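Local atomic coordinates of VirX1 (Cyanophage Syn10, PDB entry 6QGM), a protein that iodinates diverse substrates as a viral halogenase, probably of the flavin-dependent kind. Residues Ile4-Trp17 with Leu23-Glu36. Residues are numbered along the deposited sequence; the frame is centred on the assembly and turned at random.
Sequences IESVAIVGGGSSGW and LSKLCPQLEIALIE
L34 is the main bump between I4-W17 and L23-E36, and the hollow it fills is lined by I9, G11, G16 and W17. CD1 settles over the six-membered ring of W17, 3.8 Å from its centroid in a CH-pi contact, and also meets I9 CG2 at 3.9 Å. CD2 lies against the same indole at CZ2 (3.7 Å) while facing the carbonyl of G11. CG anti to the backbone N (chi1 -170°) brings both methyls of L34 up to the G11 carbonyl and the start of helix 14-26, in whose first turn the bare backbone of G16 gives CD1 a shallow seat. At the indole rim, W17 NE1 donates nearly in the ring plane to E36 OE1 (3.3 Å), the carboxylate standing 75° to the ring; H188 meets W17 edge-to-face.

Strands 6-10 and 31-36 run parallel, joined by six backbone hydrogen bonds from E31 N–E5 O to G11 N–I35 O. They exemplify how a Rossmann-type beta-alpha-beta unit packs its helix, here 14-26, across two parallel strands; G11, G13 and G16 fit a GxGxxG dinucleotide-binding turn, consistent with a flavin site.

Farther along the helix-covered face, I9 CD1 fits against I32 CG2 (3.8 Å), and the two branches of V7 part, CG1 reaching L23 CD1 and CG2 reaching L30 CD1, each at 4.0 Å. On the reverse face, I35 CD1 comes up to V10 CG2 at 4.3 Å, and V193 of strand 187-198 touches both residues.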
# COMPACT_ATOMS: atom_id res chain seq x y z
N ILE B 4 -4.53 31.98 -15.58
CA ILE B 4 -5.71 31.77 -16.46
C ILE B 4 -6.73 32.88 -16.16
O ILE B 4 -7.40 32.78 -15.09
CB ILE B 4 -6.33 30.38 -16.24
CG1 ILE B 4 -5.31 29.26 -16.42
CG2 ILE B 4 -7.54 30.18 -17.14
CD1 ILE B 4 -5.69 27.95 -15.76
N GLU B 5 -6.85 33.88 -17.03
CA GLU B 5 -7.85 34.98 -16.89
C GLU B 5 -9.01 34.74 -17.86
O GLU B 5 -10.16 35.05 -17.51
CB GLU B 5 -7.22 36.35 -17.10
CG GLU B 5 -6.13 36.67 -16.10
CD GLU B 5 -5.64 38.11 -16.16
OE1 GLU B 5 -5.45 38.61 -17.29
OE2 GLU B 5 -5.43 38.74 -15.08
N SER B 6 -8.71 34.24 -19.06
CA SER B 6 -9.73 34.00 -20.11
C SER B 6 -9.67 32.54 -20.55
O SER B 6 -8.58 31.95 -20.54
CB SER B 6 -9.54 34.92 -21.28
OG SER B 6 -8.36 34.59 -21.98
N VAL B 7 -10.83 32.01 -20.94
CA VAL B 7 -11.00 30.58 -21.33
C VAL B 7 -11.80 30.54 -22.64
O VAL B 7 -12.80 31.27 -22.75
CB VAL B 7 -11.66 29.79 -20.19
CG1 VAL B 7 -12.12 28.41 -20.64
CG2 VAL B 7 -10.74 29.68 -18.98
N ALA B 8 -11.33 29.75 -23.61
CA ALA B 8 -12.03 29.43 -24.87
C ALA B 8 -12.41 27.95 -24.87
O ALA B 8 -11.50 27.10 -24.95
CB ALA B 8 -11.15 29.77 -26.05
N ILE B 9 -13.70 27.65 -24.76
CA ILE B 9 -14.25 26.27 -24.84
C ILE B 9 -14.61 26.00 -26.31
O ILE B 9 -15.42 26.76 -26.86
CB ILE B 9 -15.45 26.09 -23.90
CG1 ILE B 9 -15.06 26.39 -22.45
CG2 ILE B 9 -16.03 24.70 -24.03
CD1 ILE B 9 -16.19 26.91 -21.58
N VAL B 10 -14.02 24.98 -26.93
CA VAL B 10 -14.39 24.56 -28.31
C VAL B 10 -15.30 23.34 -28.19
O VAL B 10 -14.88 22.32 -27.59
CB VAL B 10 -13.15 24.26 -29.17
CG1 VAL B 10 -13.51 23.88 -30.60
CG2 VAL B 10 -12.17 25.43 -29.15
N GLY B 11 -16.52 23.46 -28.74
CA GLY B 11 -17.57 22.43 -28.67
C GLY B 11 -18.74 22.89 -27.81
O GLY B 11 -18.50 23.46 -26.72
N GLY B 12 -19.96 22.63 -28.26
CA GLY B 12 -21.19 23.10 -27.59
C GLY B 12 -22.21 22.00 -27.39
O GLY B 12 -23.40 22.25 -27.67
N GLY B 13 -21.79 20.82 -26.92
CA GLY B 13 -22.73 19.76 -26.51
C GLY B 13 -23.08 19.93 -25.06
O GLY B 13 -22.94 21.09 -24.55
N SER B 14 -23.43 18.85 -24.37
CA SER B 14 -23.46 18.80 -22.88
C SER B 14 -22.11 19.30 -22.34
O SER B 14 -22.11 20.29 -21.61
CB SER B 14 -23.80 17.43 -22.34
OG SER B 14 -23.24 16.40 -23.16
N SER B 15 -21.01 18.66 -22.74
CA SER B 15 -19.64 18.93 -22.25
C SER B 15 -19.31 20.42 -22.35
O SER B 15 -18.81 20.99 -21.36
CB SER B 15 -18.62 18.08 -22.96
OG SER B 15 -18.55 16.78 -22.38
N GLY B 16 -19.57 21.04 -23.50
CA GLY B 16 -19.25 22.45 -23.74
C GLY B 16 -19.98 23.34 -22.76
O GLY B 16 -19.33 24.17 -22.10
N TRP B 17 -21.30 23.18 -22.67
CA TRP B 17 -22.18 24.06 -21.88
C TRP B 17 -22.10 23.72 -20.39
O TRP B 17 -22.24 24.64 -19.57
CB TRP B 17 -23.60 23.99 -22.42
CG TRP B 17 -23.70 24.65 -23.75
CD1 TRP B 17 -24.00 24.08 -24.95
CD2 TRP B 17 -23.42 26.04 -24.02
NE1 TRP B 17 -23.98 25.03 -25.93
CE2 TRP B 17 -23.61 26.23 -25.39
CE3 TRP B 17 -23.05 27.12 -23.22
CZ2 TRP B 17 -23.42 27.47 -25.99
CZ3 TRP B 17 -22.87 28.35 -23.81
CH2 TRP B 17 -23.06 28.52 -25.18
N LEU B 23 -17.92 27.06 -14.97
CA LEU B 23 -16.86 28.10 -14.94
C LEU B 23 -17.51 29.48 -14.72
O LEU B 23 -17.00 30.23 -13.87
CB LEU B 23 -16.05 28.05 -16.24
CG LEU B 23 -15.08 26.86 -16.35
CD1 LEU B 23 -14.22 26.94 -17.61
CD2 LEU B 23 -14.18 26.74 -15.13
N SER B 24 -18.59 29.80 -15.45
CA SER B 24 -19.26 31.13 -15.40
C SER B 24 -19.80 31.40 -13.98
O SER B 24 -19.74 32.56 -13.54
CB SER B 24 -20.35 31.25 -16.44
OG SER B 24 -21.50 30.52 -16.06
N LYS B 25 -20.27 30.36 -13.29
CA LYS B 25 -20.94 30.46 -11.96
C LYS B 25 -19.89 30.33 -10.84
O LYS B 25 -19.92 31.19 -9.94
CB LYS B 25 -22.04 29.41 -11.84
CG LYS B 25 -22.76 29.39 -10.50
CD LYS B 25 -24.22 29.04 -10.58
CE LYS B 25 -24.90 29.05 -9.22
NZ LYS B 25 -24.26 28.11 -8.27
N LEU B 26 -19.01 29.32 -10.88
CA LEU B 26 -18.07 28.99 -9.78
C LEU B 26 -16.73 29.73 -9.93
O LEU B 26 -15.95 29.74 -8.97
CB LEU B 26 -17.85 27.47 -9.74
CG LEU B 26 -19.12 26.62 -9.66
CD1 LEU B 26 -18.81 25.14 -9.78
CD2 LEU B 26 -19.86 26.88 -8.38
N CYS B 27 -16.44 30.33 -11.10
CA CYS B 27 -15.17 31.06 -11.38
C CYS B 27 -15.51 32.40 -12.03
O CYS B 27 -15.11 32.68 -13.17
CB CYS B 27 -14.24 30.23 -12.26
SG CYS B 27 -13.90 28.57 -11.60
N PRO B 28 -16.22 33.29 -11.30
CA PRO B 28 -16.70 34.56 -11.86
C PRO B 28 -15.57 35.47 -12.37
O PRO B 28 -15.84 36.29 -13.21
CB PRO B 28 -17.41 35.25 -10.68
CG PRO B 28 -17.68 34.13 -9.70
CD PRO B 28 -16.55 33.15 -9.87
N GLN B 29 -14.35 35.31 -11.84
CA GLN B 29 -13.14 36.09 -12.24
C GLN B 29 -12.80 35.82 -13.72
O GLN B 29 -12.15 36.69 -14.33
CB GLN B 29 -11.95 35.79 -11.31
CG GLN B 29 -11.24 34.46 -11.52
CD GLN B 29 -11.82 33.30 -10.73
OE1 GLN B 29 -13.02 33.23 -10.47
NE2 GLN B 29 -10.95 32.36 -10.36
N LEU B 30 -13.21 34.67 -14.29
CA LEU B 30 -12.86 34.27 -15.68
C LEU B 30 -13.70 35.04 -16.70
O LEU B 30 -14.92 35.20 -16.47
CB LEU B 30 -13.09 32.77 -15.87
CG LEU B 30 -12.18 31.83 -15.09
CD1 LEU B 30 -12.49 30.38 -15.47
CD2 LEU B 30 -10.70 32.15 -15.36
N GLU B 31 -13.06 35.46 -17.78
CA GLU B 31 -13.69 35.79 -19.09
C GLU B 31 -13.82 34.47 -19.85
O GLU B 31 -12.80 33.77 -19.98
CB GLU B 31 -12.82 36.77 -19.89
CG GLU B 31 -12.18 37.87 -19.07
CD GLU B 31 -11.06 38.59 -19.79
OE1 GLU B 31 -10.11 37.93 -20.24
OE2 GLU B 31 -11.14 39.83 -19.93
N ILE B 32 -15.03 34.11 -20.30
CA ILE B 32 -15.30 32.80 -20.96
C ILE B 32 -15.94 33.03 -22.33
O ILE B 32 -16.88 33.85 -22.42
CB ILE B 32 -16.20 31.92 -20.07
CG1 ILE B 32 -15.63 31.79 -18.65
CG2 ILE B 32 -16.45 30.56 -20.72
CD1 ILE B 32 -16.63 31.27 -17.66
N ALA B 33 -15.45 32.31 -23.34
CA ALA B 33 -16.09 32.21 -24.67
C ALA B 33 -16.30 30.73 -24.99
O ALA B 33 -15.46 29.89 -24.56
CB ALA B 33 -15.24 32.88 -25.71
N LEU B 34 -17.41 30.40 -25.67
CA LEU B 34 -17.68 29.04 -26.21
C LEU B 34 -17.86 29.11 -27.72
O LEU B 34 -18.77 29.82 -28.18
CB LEU B 34 -18.91 28.43 -25.54
CG LEU B 34 -19.10 26.94 -25.84
CD1 LEU B 34 -19.63 26.20 -24.63
CD2 LEU B 34 -20.00 26.73 -27.05
N ILE B 35 -17.01 28.37 -28.45
CA ILE B 35 -17.01 28.27 -29.93
C ILE B 35 -17.78 27.00 -30.31
O ILE B 35 -17.38 25.90 -29.88
CB ILE B 35 -15.57 28.27 -30.47
CG1 ILE B 35 -14.85 29.58 -30.15
CG2 ILE B 35 -15.54 27.95 -31.94
CD1 ILE B 35 -13.37 29.44 -29.93
N GLU B 36 -18.85 27.18 -31.08
CA GLU B 36 -19.80 26.11 -31.47
C GLU B 36 -20.01 26.26 -32.98
O GLU B 36 -20.12 27.41 -33.43
CB GLU B 36 -21.04 26.24 -30.59
CG GLU B 36 -22.31 25.62 -31.13
CD GLU B 36 -23.52 25.96 -30.27
OE1 GLU B 36 -23.63 25.41 -29.16
OE2 GLU B 36 -24.37 26.79 -30.70